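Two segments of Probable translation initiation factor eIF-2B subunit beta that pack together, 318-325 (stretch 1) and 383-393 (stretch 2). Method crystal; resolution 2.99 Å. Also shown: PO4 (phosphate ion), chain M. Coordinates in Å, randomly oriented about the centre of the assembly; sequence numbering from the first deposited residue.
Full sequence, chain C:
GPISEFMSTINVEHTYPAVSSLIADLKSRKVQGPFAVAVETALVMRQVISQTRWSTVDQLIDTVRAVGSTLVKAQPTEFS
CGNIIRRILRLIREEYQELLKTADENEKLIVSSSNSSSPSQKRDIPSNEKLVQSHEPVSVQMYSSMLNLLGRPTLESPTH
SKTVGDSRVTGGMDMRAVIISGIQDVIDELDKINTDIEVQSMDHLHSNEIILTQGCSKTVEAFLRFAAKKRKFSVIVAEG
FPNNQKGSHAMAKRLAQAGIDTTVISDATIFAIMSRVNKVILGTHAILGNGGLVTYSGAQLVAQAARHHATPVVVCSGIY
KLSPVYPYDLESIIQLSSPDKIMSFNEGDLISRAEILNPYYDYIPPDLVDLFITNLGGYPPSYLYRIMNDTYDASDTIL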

# COMPACT_ATOMS: atom_id res chain seq x y z
N GLY C 318 20.08 -17.48 4.24
CA GLY C 318 20.60 -18.39 5.23
C GLY C 318 21.24 -17.61 6.37
O GLY C 318 21.73 -16.50 6.16
N ILE C 319 21.25 -18.20 7.56
CA ILE C 319 21.77 -17.51 8.74
C ILE C 319 23.28 -17.30 8.69
O ILE C 319 23.83 -16.55 9.50
CB ILE C 319 21.42 -18.28 10.03
CG1 ILE C 319 21.37 -19.79 9.78
CG2 ILE C 319 20.08 -17.82 10.59
CD1 ILE C 319 22.73 -20.46 9.61
N TYR C 320 23.94 -17.94 7.74
CA TYR C 320 25.39 -17.82 7.62
C TYR C 320 25.78 -16.47 7.01
O TYR C 320 26.95 -16.08 7.04
CB TYR C 320 25.96 -18.96 6.78
CG TYR C 320 25.67 -18.87 5.29
CD1 TYR C 320 24.46 -19.29 4.78
CD2 TYR C 320 26.62 -18.37 4.41
CE1 TYR C 320 24.19 -19.21 3.42
CE2 TYR C 320 26.37 -18.29 3.06
CZ TYR C 320 25.15 -18.70 2.57
OH TYR C 320 24.89 -18.62 1.22
N LYS C 321 24.80 -15.76 6.46
CA LYS C 321 25.03 -14.43 5.91
C LYS C 321 24.82 -13.36 6.97
O LYS C 321 24.89 -12.16 6.67
CB LYS C 321 24.10 -14.18 4.72
CG LYS C 321 24.29 -15.13 3.55
CD LYS C 321 23.38 -14.75 2.39
CE LYS C 321 23.43 -15.78 1.27
NZ LYS C 321 22.49 -15.44 0.17
N LEU C 322 24.57 -13.78 8.20
CA LEU C 322 24.35 -12.85 9.30
C LEU C 322 25.66 -12.52 10.01
O LEU C 322 26.20 -13.33 10.76
CB LEU C 322 23.34 -13.43 10.29
CG LEU C 322 22.84 -12.51 11.41
CD1 LEU C 322 22.28 -11.22 10.83
CD2 LEU C 322 21.78 -13.22 12.24
N SER C 323 26.18 -11.33 9.74
CA SER C 323 27.46 -10.90 10.31
C SER C 323 27.25 -9.86 11.41
O SER C 323 26.37 -9.01 11.31
CB SER C 323 28.36 -10.33 9.22
OG SER C 323 29.63 -9.97 9.73
N PRO C 324 28.05 -9.94 12.48
CA PRO C 324 27.91 -9.04 13.63
C PRO C 324 28.51 -7.65 13.42
O PRO C 324 28.26 -6.76 14.24
CB PRO C 324 28.65 -9.78 14.75
CG PRO C 324 29.68 -10.57 14.03
CD PRO C 324 29.06 -10.99 12.73
N VAL C 325 29.30 -7.46 12.37
CA VAL C 325 29.95 -6.18 12.13
C VAL C 325 28.93 -5.05 11.96
O VAL C 325 27.91 -5.22 11.29
CB VAL C 325 30.87 -6.22 10.88
CG1 VAL C 325 32.12 -7.03 11.18
CG2 VAL C 325 30.12 -6.80 9.69
N TYR C 383 14.44 -9.52 15.96
CA TYR C 383 14.88 -10.73 16.65
C TYR C 383 16.23 -11.24 16.16
O TYR C 383 16.78 -12.19 16.72
CB TYR C 383 13.81 -11.82 16.50
CG TYR C 383 14.08 -13.07 17.31
CD1 TYR C 383 13.99 -13.05 18.70
CD2 TYR C 383 14.42 -14.26 16.69
CE1 TYR C 383 14.23 -14.19 19.44
CE2 TYR C 383 14.67 -15.40 17.42
CZ TYR C 383 14.57 -15.36 18.80
OH TYR C 383 14.82 -16.50 19.53
N LEU C 384 16.77 -10.62 15.11
CA LEU C 384 18.10 -10.98 14.61
C LEU C 384 19.16 -10.76 15.69
O LEU C 384 20.19 -11.43 15.71
CB LEU C 384 18.45 -10.18 13.36
CG LEU C 384 17.70 -10.55 12.08
CD1 LEU C 384 18.15 -9.66 10.93
CD2 LEU C 384 17.90 -12.02 11.74
N TYR C 385 18.88 -9.80 16.57
CA TYR C 385 19.72 -9.49 17.72
C TYR C 385 20.05 -10.74 18.53
O TYR C 385 21.22 -11.03 18.79
CB TYR C 385 19.03 -8.45 18.59
CG TYR C 385 19.74 -8.11 19.88
CD1 TYR C 385 20.84 -7.27 19.89
CD2 TYR C 385 19.28 -8.61 21.10
CE1 TYR C 385 21.48 -6.94 21.08
CE2 TYR C 385 19.92 -8.29 22.29
CZ TYR C 385 21.02 -7.46 22.27
OH TYR C 385 21.65 -7.14 23.45
N ARG C 386 19.02 -11.48 18.93
CA ARG C 386 19.20 -12.68 19.75
C ARG C 386 19.79 -13.83 18.94
O ARG C 386 20.51 -14.67 19.49
CB ARG C 386 17.86 -13.09 20.37
CG ARG C 386 17.94 -14.31 21.28
CD ARG C 386 16.65 -14.52 22.04
NE ARG C 386 16.41 -13.46 23.02
CZ ARG C 386 16.48 -13.62 24.33
NH1 ARG C 386 16.79 -14.81 24.84
NH2 ARG C 386 16.25 -12.60 25.15
N ILE C 387 19.49 -13.88 17.65
CA ILE C 387 20.00 -14.94 16.79
C ILE C 387 21.53 -14.92 16.73
O ILE C 387 22.18 -15.96 16.78
CB ILE C 387 19.43 -14.84 15.36
CG1 ILE C 387 17.92 -15.07 15.37
CG2 ILE C 387 20.09 -15.85 14.43
CD1 ILE C 387 17.29 -15.12 14.00
N MET C 388 22.10 -13.72 16.64
CA MET C 388 23.55 -13.57 16.64
C MET C 388 24.15 -13.98 17.98
O MET C 388 25.21 -14.61 18.02
CB MET C 388 23.95 -12.12 16.32
CG MET C 388 23.83 -11.76 14.85
SD MET C 388 24.68 -10.23 14.45
CE MET C 388 23.89 -9.09 15.58
N ASN C 389 23.47 -13.62 19.06
CA ASN C 389 23.93 -13.97 20.41
C ASN C 389 23.97 -15.47 20.63
O ASN C 389 24.70 -15.96 21.49
CB ASN C 389 23.03 -13.31 21.46
CG ASN C 389 23.25 -11.81 21.56
OD1 ASN C 389 23.96 -11.22 20.76
ND2 ASN C 389 22.62 -11.19 22.56
N ASP C 390 23.18 -16.21 19.86
CA ASP C 390 23.08 -17.66 20.01
C ASP C 390 24.05 -18.42 19.12
O ASP C 390 24.30 -19.60 19.33
CB ASP C 390 21.65 -18.12 19.73
CG ASP C 390 20.67 -17.72 20.82
OD1 ASP C 390 20.92 -16.70 21.49
OD2 ASP C 390 19.66 -18.43 21.00
N THR C 391 24.59 -17.74 18.11
CA THR C 391 25.46 -18.41 17.14
C THR C 391 26.92 -17.95 17.22
O THR C 391 27.82 -18.66 16.79
CB THR C 391 24.96 -18.18 15.70
OG1 THR C 391 24.77 -16.78 15.46
CG2 THR C 391 23.63 -18.91 15.48
N TYR C 392 27.14 -16.76 17.78
CA TYR C 392 28.49 -16.22 17.90
C TYR C 392 28.84 -15.86 19.34
O TYR C 392 27.98 -15.44 20.11
CB TYR C 392 28.67 -14.98 17.03
CG TYR C 392 28.32 -15.17 15.57
CD1 TYR C 392 28.68 -16.33 14.89
CD2 TYR C 392 27.65 -14.18 14.86
CE1 TYR C 392 28.37 -16.50 13.55
CE2 TYR C 392 27.33 -14.34 13.53
CZ TYR C 392 27.69 -15.50 12.88
OH TYR C 392 27.37 -15.67 11.55
N ASP C 393 30.11 -16.02 19.70
CA ASP C 393 30.63 -15.46 20.94
C ASP C 393 30.92 -13.98 20.70
O ASP C 393 31.45 -13.61 19.66
CB ASP C 393 31.88 -16.20 21.41
CG ASP C 393 31.57 -17.59 21.93
OD1 ASP C 393 30.50 -17.77 22.56
OD2 ASP C 393 32.39 -18.51 21.70
P PO4 M . 21.70 -16.42 -2.90
O1 PO4 M . 22.37 -17.05 -1.70
O2 PO4 M . 22.04 -14.95 -2.95
O3 PO4 M . 20.21 -16.59 -2.79
O4 PO4 M . 22.19 -17.09 -4.17

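A single hydrogen bond ties the two stretches together, and it joins a side chain to the main chain: the hydroxyl OH of Y392 donates to the carbonyl O of L322 at 2.7 Å. Every other pairing between them is a matter of van der Waals packing. L322 lies in loop just beyond the short 3-10 segment 319-321; its amide is used locally, L322 N donating to I319 O at 3.1 Å, while its carbonyl accepts from Y392. The accepting oxygen sits at the edge of the Y392 ring, near its plane, where a phenol hydroxyl can readily direct its proton.

Stretch 2 is helical through most of its length, and L384 and, three and four residues further on, I387 and M388 direct their CA-to-CB bonds toward stretch 1. Y392, in the loop that follows, also directs its CA-to-CB bond toward stretch 1, and its amide N donates to M388 O at 2.9 Å. The CA atoms of I319 and I387 are 8.6 Å apart, those of P324 and M388 7.0 Å, so the backbone comes nearer the helix at P324 than at I319. Into this surface L322 inserts its side chain, the most heavily covered residue of the contact. Its CD2 methyl lies 3.6 Å from M388 CG, 3.8 Å from I387 CG2 and 4.1 Å from L384 CD2, so this one methyl touches three residues of the helical face. I319 adds a looser contact, its CG2 being 4.3 Å from I387 CG2.

P324 extends the apolar patch. Its CA approaches M388 SD to 3.5 Å, while its CD lies 3.9 Å from CE2 of the Y392 ring; the thioether and the aromatic carbon both offer polarizable, nonpolar surface to the pyrrolidine. The CA-to-CB bonds of Y320, K321 and S323 point away from stretch 2. K321 instead reaches a phosphate ion, probably from the crystallisation liquor, through a very short hydrogen bond of 2.5 Å from NZ to O1 of the ion.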